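Spike protein S1 (Bat coronavirus HKU9, PDB 5GYQ) forms the putative receptor-binding domain of the bat coronavirus spike, the part of its S1 subunit that probably attaches the virion to a host-cell receptor. Local coordinates at residues 11-16 and 34-39; 54-59 and 154-159. All blocks are in the same frame, centred on the assembly; numbering follows the deposited sequence.

Contacts 1 and 2 both lie at the five-stranded antiparallel sheet of the S1 C-terminal domain. Contact 1 joins helix 10-14 to the loop between strands 30-32 and 43-49, neither segment being a strand of that sheet, and contact 2 sets the end of helix 53-56 on the central strand 146-157. Their centres lie about 16 Å apart, yet two apolar touches join them: F34 CB meets A57 CB at 3.5 Å, and V37 CG2 rests 4.0 Å from I154 CD1. The glycan on N72 is related to them through strand 146-157: S146, among the residues around the sugar, begins this strand, while I154 and L156 of contact 2 belong to its other end.

Contact 1 (11-16 and 34-39); sequences SVLQDP and FTVVVD
L13 sends its CD1 methyl into the corner formed by V36 and V37, and this one branch makes the whole contact. CD1 lies 3.7 Å from V36 CG1 and 4.1 Å from V37 CG1, touching the backbone as well at V36 O, 3.8 Å away. The L13 CB already points at 34-39; CG stands anti to the carbonyl carbon, and chi2 of 178° sets CD1 anti to CA, the branch that reaches farthest toward the valines. The two valines present their CB groups more obliquely and use one branch each. V36 turns CG1 anti to its backbone N (chi1 -179°), which brings that methyl round to the leucine, whereas the V37 methyl that meets it is the one beside the backbone N. No hydrogen bond crosses the contact. The 97 Å² buried between the segments is a mainly apolar surface, and L13 supplies more than half of it. A turn of helical shape sets the valines side by side, closed by V37 N on F34 O at 3.1 Å. The V37 carbonyl oxygen accepts a hydrogen bond from H103 ND1 of strand 100-111, and its side chain rests on L66. Helix 10-14 and this turn meet against the antiparallel sheet of the betacoronavirus S1 C-terminal domain: L13 also packs on F105 of strand 100-111, V12 on V68 of strand 63-71 and Y25 of strand 23-27.

Contact 2 (54-59 and 154-159); sequences RRLASM and ITLKPA
L56 drops its two methyls onto I154 and L156, a contact between the end of helix 53-56 and the central strand 146-157 of the five-stranded antiparallel sheet of the betacoronavirus S1 C-terminal domain. The closer pair is L56 CD2 with L156 CD1 at 4.0 Å, where the two leucines meet at a slant. L56 CD1 reaches I154 CD1 more loosely, at 4.5 Å. I154 and L156 are alternate residues of the strand, so both project from the same face toward 54-59. The CB of L56 does not aim at the strand. A chi1 of -147°, well off a staggered value, brings its methyl ends nearer. All three side chains are buried.

The strand is fixed by its neighbours on both sides: I154 and L156 bond through their backbones to C101 and Y99, T155 to T65. C101 is also tied by a disulfide to C48 of the edge strand 43-49. Y61 touches both segments, packing on L156 and hydrogen-bonding through its OH to L56 O.

Around L56 the chain turns tightly. R55 O receives two donors from the same face of its plane, S58 N at 3.1 Å and S58 OG at 2.7 Å, the hydroxyl arriving 28° out of the carbonyl plane. The R55 side chain folds back over this turn: NH1 makes a weak but nearly straight bond (175°) to S58 OG at the guanidinium edge, while M59 SD sits 3.8 Å above one face of the guanidinium, displaced toward its rim.

Contact 1 (11-16 and 34-39)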
loop_
_atom_site.group_PDB
_atom_site.type_symbol
_atom_site.label_atom_id
_atom_site.label_comp_id
_atom_site.label_asym_id
_atom_site.label_seq_id
_atom_site.Cartn_x
_atom_site.Cartn_y
_atom_site.Cartn_z
ATOM N N SER A 11 -10.649 -4.528 -7.326
ATOM C CA SER A 11 -11.381 -5.190 -6.249
ATOM C C SER A 11 -10.816 -4.876 -4.869
ATOM O O SER A 11 -11.565 -4.576 -3.945
ATOM C CB SER A 11 -11.388 -6.704 -6.469
ATOM O OG SER A 11 -10.068 -7.206 -6.576
ATOM N N VAL A 12 -9.496 -4.949 -4.731
ATOM C CA VAL A 12 -8.860 -4.690 -3.450
ATOM C C VAL A 12 -8.901 -3.196 -3.140
ATOM O O VAL A 12 -8.852 -2.790 -1.978
ATOM C CB VAL A 12 -7.405 -5.206 -3.421
ATOM C CG1 VAL A 12 -6.432 -4.149 -3.914
ATOM C CG2 VAL A 12 -7.039 -5.644 -2.024
ATOM N N LEU A 13 -9.011 -2.379 -4.183
ATOM C CA LEU A 13 -9.094 -0.938 -4.006
ATOM C C LEU A 13 -10.459 -0.539 -3.475
ATOM O O LEU A 13 -10.575 0.432 -2.734
ATOM C CB LEU A 13 -8.809 -0.207 -5.316
ATOM C CG LEU A 13 -7.337 -0.094 -5.704
ATOM C CD1 LEU A 13 -7.194 0.602 -7.044
ATOM C CD2 LEU A 13 -6.552 0.637 -4.626
ATOM N N GLN A 14 -11.499 -1.278 -3.846
ATOM C CA GLN A 14 -12.824 -0.945 -3.319
ATOM C C GLN A 14 -13.068 -1.554 -1.932
ATOM O O GLN A 14 -14.026 -1.186 -1.251
ATOM C CB GLN A 14 -13.916 -1.376 -4.306
ATOM C CG GLN A 14 -14.179 -2.859 -4.373
ATOM C CD GLN A 14 -15.073 -3.230 -5.541
ATOM O OE1 GLN A 14 -15.012 -2.616 -6.607
ATOM N NE2 GLN A 14 -15.909 -4.237 -5.344
ATOM N N ASP A 15 -12.199 -2.470 -1.512
ATOM C CA ASP A 15 -12.279 -3.023 -0.161
ATOM C C ASP A 15 -10.905 -3.443 0.358
ATOM O O ASP A 15 -10.582 -4.633 0.374
ATOM C CB ASP A 15 -13.239 -4.216 -0.121
ATOM C CG ASP A 15 -13.483 -4.729 1.291
ATOM O OD1 ASP A 15 -13.220 -3.979 2.255
ATOM O OD2 ASP A 15 -13.943 -5.880 1.435
ATOM N N PRO A 16 -10.093 -2.465 0.791
ATOM C CA PRO A 16 -8.731 -2.715 1.275
ATOM C C PRO A 16 -8.683 -3.681 2.455
ATOM O O PRO A 16 -9.482 -3.561 3.384
ATOM C CB PRO A 16 -8.248 -1.324 1.696
ATOM C CG PRO A 16 -9.071 -0.382 0.885
ATOM C CD PRO A 16 -10.418 -1.029 0.794
ATOM N N PHE A 34 -1.834 3.993 -14.440
ATOM C CA PHE A 34 -1.537 4.560 -13.127
ATOM C C PHE A 34 -2.694 5.356 -12.533
ATOM O O PHE A 34 -2.757 5.556 -11.321
ATOM C CB PHE A 34 -0.300 5.457 -13.208
ATOM C CG PHE A 34 0.998 4.713 -13.104
ATOM C CD1 PHE A 34 1.532 4.065 -14.206
ATOM C CD2 PHE A 34 1.691 4.668 -11.905
ATOM C CE1 PHE A 34 2.729 3.380 -14.112
ATOM C CE2 PHE A 34 2.887 3.988 -11.804
ATOM C CZ PHE A 34 3.408 3.342 -12.913
ATOM N N THR A 35 -3.600 5.809 -13.393
ATOM C CA THR A 35 -4.743 6.614 -12.971
ATOM C C THR A 35 -5.589 5.902 -11.915
ATOM O O THR A 35 -6.149 6.536 -11.019
ATOM C CB THR A 35 -5.635 6.971 -14.179
ATOM O OG1 THR A 35 -4.845 7.622 -15.182
ATOM C CG2 THR A 35 -6.769 7.891 -13.761
ATOM N N VAL A 36 -5.662 4.580 -12.024
ATOM C CA VAL A 36 -6.484 3.769 -11.134
ATOM C C VAL A 36 -6.034 3.886 -9.680
ATOM O O VAL A 36 -6.861 3.921 -8.767
ATOM C CB VAL A 36 -6.460 2.283 -11.559
ATOM C CG1 VAL A 36 -7.338 1.447 -10.640
ATOM C CG2 VAL A 36 -6.911 2.140 -13.005
ATOM N N VAL A 37 -4.725 3.962 -9.467
ATOM C CA VAL A 37 -4.184 4.002 -8.114
ATOM C C VAL A 37 -3.738 5.403 -7.711
ATOM O O VAL A 37 -3.222 5.601 -6.611
ATOM C CB VAL A 37 -2.996 3.036 -7.955
ATOM C CG1 VAL A 37 -3.440 1.609 -8.230
ATOM C CG2 VAL A 37 -1.862 3.433 -8.883
ATOM N N VAL A 38 -3.934 6.375 -8.598
ATOM C CA VAL A 38 -3.582 7.756 -8.289
ATOM C C VAL A 38 -4.765 8.708 -8.478
ATOM O O VAL A 38 -5.467 9.033 -7.521
ATOM C CB VAL A 38 -2.394 8.249 -9.150
ATOM C CG1 VAL A 38 -1.967 9.647 -8.714
ATOM C CG2 VAL A 38 -1.219 7.284 -9.047
ATOM N N ASP A 39 -4.990 9.142 -9.716
ATOM C CA ASP A 39 -5.961 10.196 -10.002
ATOM C C ASP A 39 -7.402 9.823 -9.657
ATOM O O ASP A 39 -8.115 10.604 -9.025
ATOM C CB ASP A 39 -5.879 10.591 -11.476
ATOM C CG ASP A 39 -4.512 11.116 -11.860
ATOM O OD1 ASP A 39 -4.301 12.344 -11.768
ATOM O OD2 ASP A 39 -3.647 10.302 -12.250
#

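Contact 2 (54-59 and 154-159)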
loop_
_atom_site.group_PDB
_atom_site.type_symbol
_atom_site.label_atom_id
_atom_site.label_comp_id
_atom_site.label_asym_id
_atom_site.label_seq_id
_atom_site.Cartn_x
_atom_site.Cartn_y
_atom_site.Cartn_z
ATOM N N ARG A 54 3.517 14.866 -9.335
ATOM C CA ARG A 54 3.131 15.297 -10.676
ATOM C C ARG A 54 3.898 14.523 -11.750
ATOM O O ARG A 54 3.458 14.429 -12.894
ATOM C CB ARG A 54 3.358 16.805 -10.845
ATOM C CG ARG A 54 4.820 17.218 -10.838
ATOM C CD ARG A 54 4.993 18.694 -10.498
ATOM N NE ARG A 54 4.757 19.570 -11.641
ATOM C CZ ARG A 54 5.584 20.541 -12.017
ATOM N NH1 ARG A 54 6.701 20.763 -11.340
ATOM N NH2 ARG A 54 5.293 21.294 -13.069
ATOM N N ARG A 55 5.041 13.960 -11.367
ATOM C CA ARG A 55 5.902 13.232 -12.296
ATOM C C ARG A 55 5.651 11.729 -12.248
ATOM O O ARG A 55 5.934 11.014 -13.211
ATOM C CB ARG A 55 7.374 13.516 -11.983
ATOM C CG ARG A 55 8.150 14.202 -13.094
ATOM C CD ARG A 55 8.296 13.305 -14.309
ATOM N NE ARG A 55 9.536 13.567 -15.035
ATOM C CZ ARG A 55 9.718 13.299 -16.324
ATOM N NH1 ARG A 55 8.731 12.777 -17.039
ATOM N NH2 ARG A 55 10.882 13.566 -16.901
ATOM N N LEU A 56 5.117 11.272 -11.118
ATOM C CA LEU A 56 4.908 9.851 -10.820
ATOM C C LEU A 56 4.369 9.034 -11.995
ATOM O O LEU A 56 5.016 8.093 -12.457
ATOM C CB LEU A 56 3.944 9.717 -9.636
ATOM C CG LEU A 56 4.059 8.576 -8.619
ATOM C CD1 LEU A 56 2.756 8.464 -7.834
ATOM C CD2 LEU A 56 4.425 7.235 -9.243
ATOM N N ALA A 57 3.184 9.398 -12.470
ATOM C CA ALA A 57 2.468 8.584 -13.446
ATOM C C ALA A 57 2.805 8.937 -14.891
ATOM O O ALA A 57 2.100 8.521 -15.808
ATOM C CB ALA A 57 0.968 8.712 -13.221
ATOM N N SER A 58 3.880 9.693 -15.095
ATOM C CA SER A 58 4.212 10.188 -16.427
ATOM C C SER A 58 5.398 9.467 -17.061
ATOM O O SER A 58 5.655 9.623 -18.254
ATOM C CB SER A 58 4.505 11.689 -16.377
ATOM O OG SER A 58 5.731 11.946 -15.715
ATOM N N MET A 59 6.125 8.682 -16.274
ATOM C CA MET A 59 7.324 8.027 -16.788
ATOM C C MET A 59 7.320 6.522 -16.553
ATOM O O MET A 59 6.414 5.984 -15.917
ATOM C CB MET A 59 8.576 8.654 -16.167
ATOM C CG MET A 59 8.540 8.761 -14.653
ATOM S SD MET A 59 9.860 9.806 -14.006
ATOM C CE MET A 59 11.310 8.906 -14.547
ATOM N N ILE A 154 3.102 2.623 -3.205
ATOM C CA ILE A 154 3.667 2.386 -4.520
ATOM C C ILE A 154 5.186 2.414 -4.439
ATOM O O ILE A 154 5.777 3.464 -4.224
ATOM C CB ILE A 154 3.167 3.431 -5.536
ATOM C CG1 ILE A 154 1.639 3.519 -5.488
ATOM C CG2 ILE A 154 3.638 3.081 -6.938
ATOM C CD1 ILE A 154 1.052 4.599 -6.370
ATOM N N THR A 155 5.810 1.249 -4.586
ATOM C CA THR A 155 7.264 1.137 -4.604
ATOM C C THR A 155 7.775 1.147 -6.036
ATOM O O THR A 155 7.316 0.371 -6.869
ATOM C CB THR A 155 7.753 -0.149 -3.915
ATOM O OG1 THR A 155 7.237 -0.209 -2.581
ATOM C CG2 THR A 155 9.274 -0.186 -3.874
ATOM N N LEU A 156 8.728 2.024 -6.315
ATOM C CA LEU A 156 9.246 2.177 -7.665
ATOM C C LEU A 156 10.669 1.662 -7.782
ATOM O O LEU A 156 11.459 1.780 -6.848
ATOM C CB LEU A 156 9.195 3.645 -8.081
ATOM C CG LEU A 156 7.825 4.310 -7.971
ATOM C CD1 LEU A 156 7.956 5.809 -8.154
ATOM C CD2 LEU A 156 6.868 3.719 -8.994
ATOM N N LYS A 157 10.991 1.081 -8.932
ATOM C CA LYS A 157 12.382 0.779 -9.251
ATOM C C LYS A 157 12.774 1.518 -10.524
ATOM O O LYS A 157 12.007 1.554 -11.487
ATOM C CB LYS A 157 12.603 -0.729 -9.400
ATOM C CG LYS A 157 13.201 -1.381 -8.157
ATOM C CD LYS A 157 12.951 -2.884 -8.120
ATOM C CE LYS A 157 13.610 -3.606 -9.287
ATOM N NZ LYS A 157 15.058 -3.872 -9.046
ATOM N N PRO A 158 13.968 2.129 -10.525
ATOM C CA PRO A 158 14.417 2.928 -11.669
ATOM C C PRO A 158 14.544 2.101 -12.943
ATOM O O PRO A 158 14.877 0.916 -12.884
ATOM C CB PRO A 158 15.784 3.454 -11.218
ATOM C CG PRO A 158 16.230 2.509 -10.162
ATOM C CD PRO A 158 14.981 2.077 -9.457
ATOM N N ALA A 159 14.266 2.728 -14.080
ATOM C CA ALA A 159 14.390 2.067 -15.370
ATOM C C ALA A 159 15.840 1.672 -15.616
ATOM O O ALA A 159 16.758 2.448 -15.348
ATOM C CB ALA A 159 13.882 2.970 -16.481
#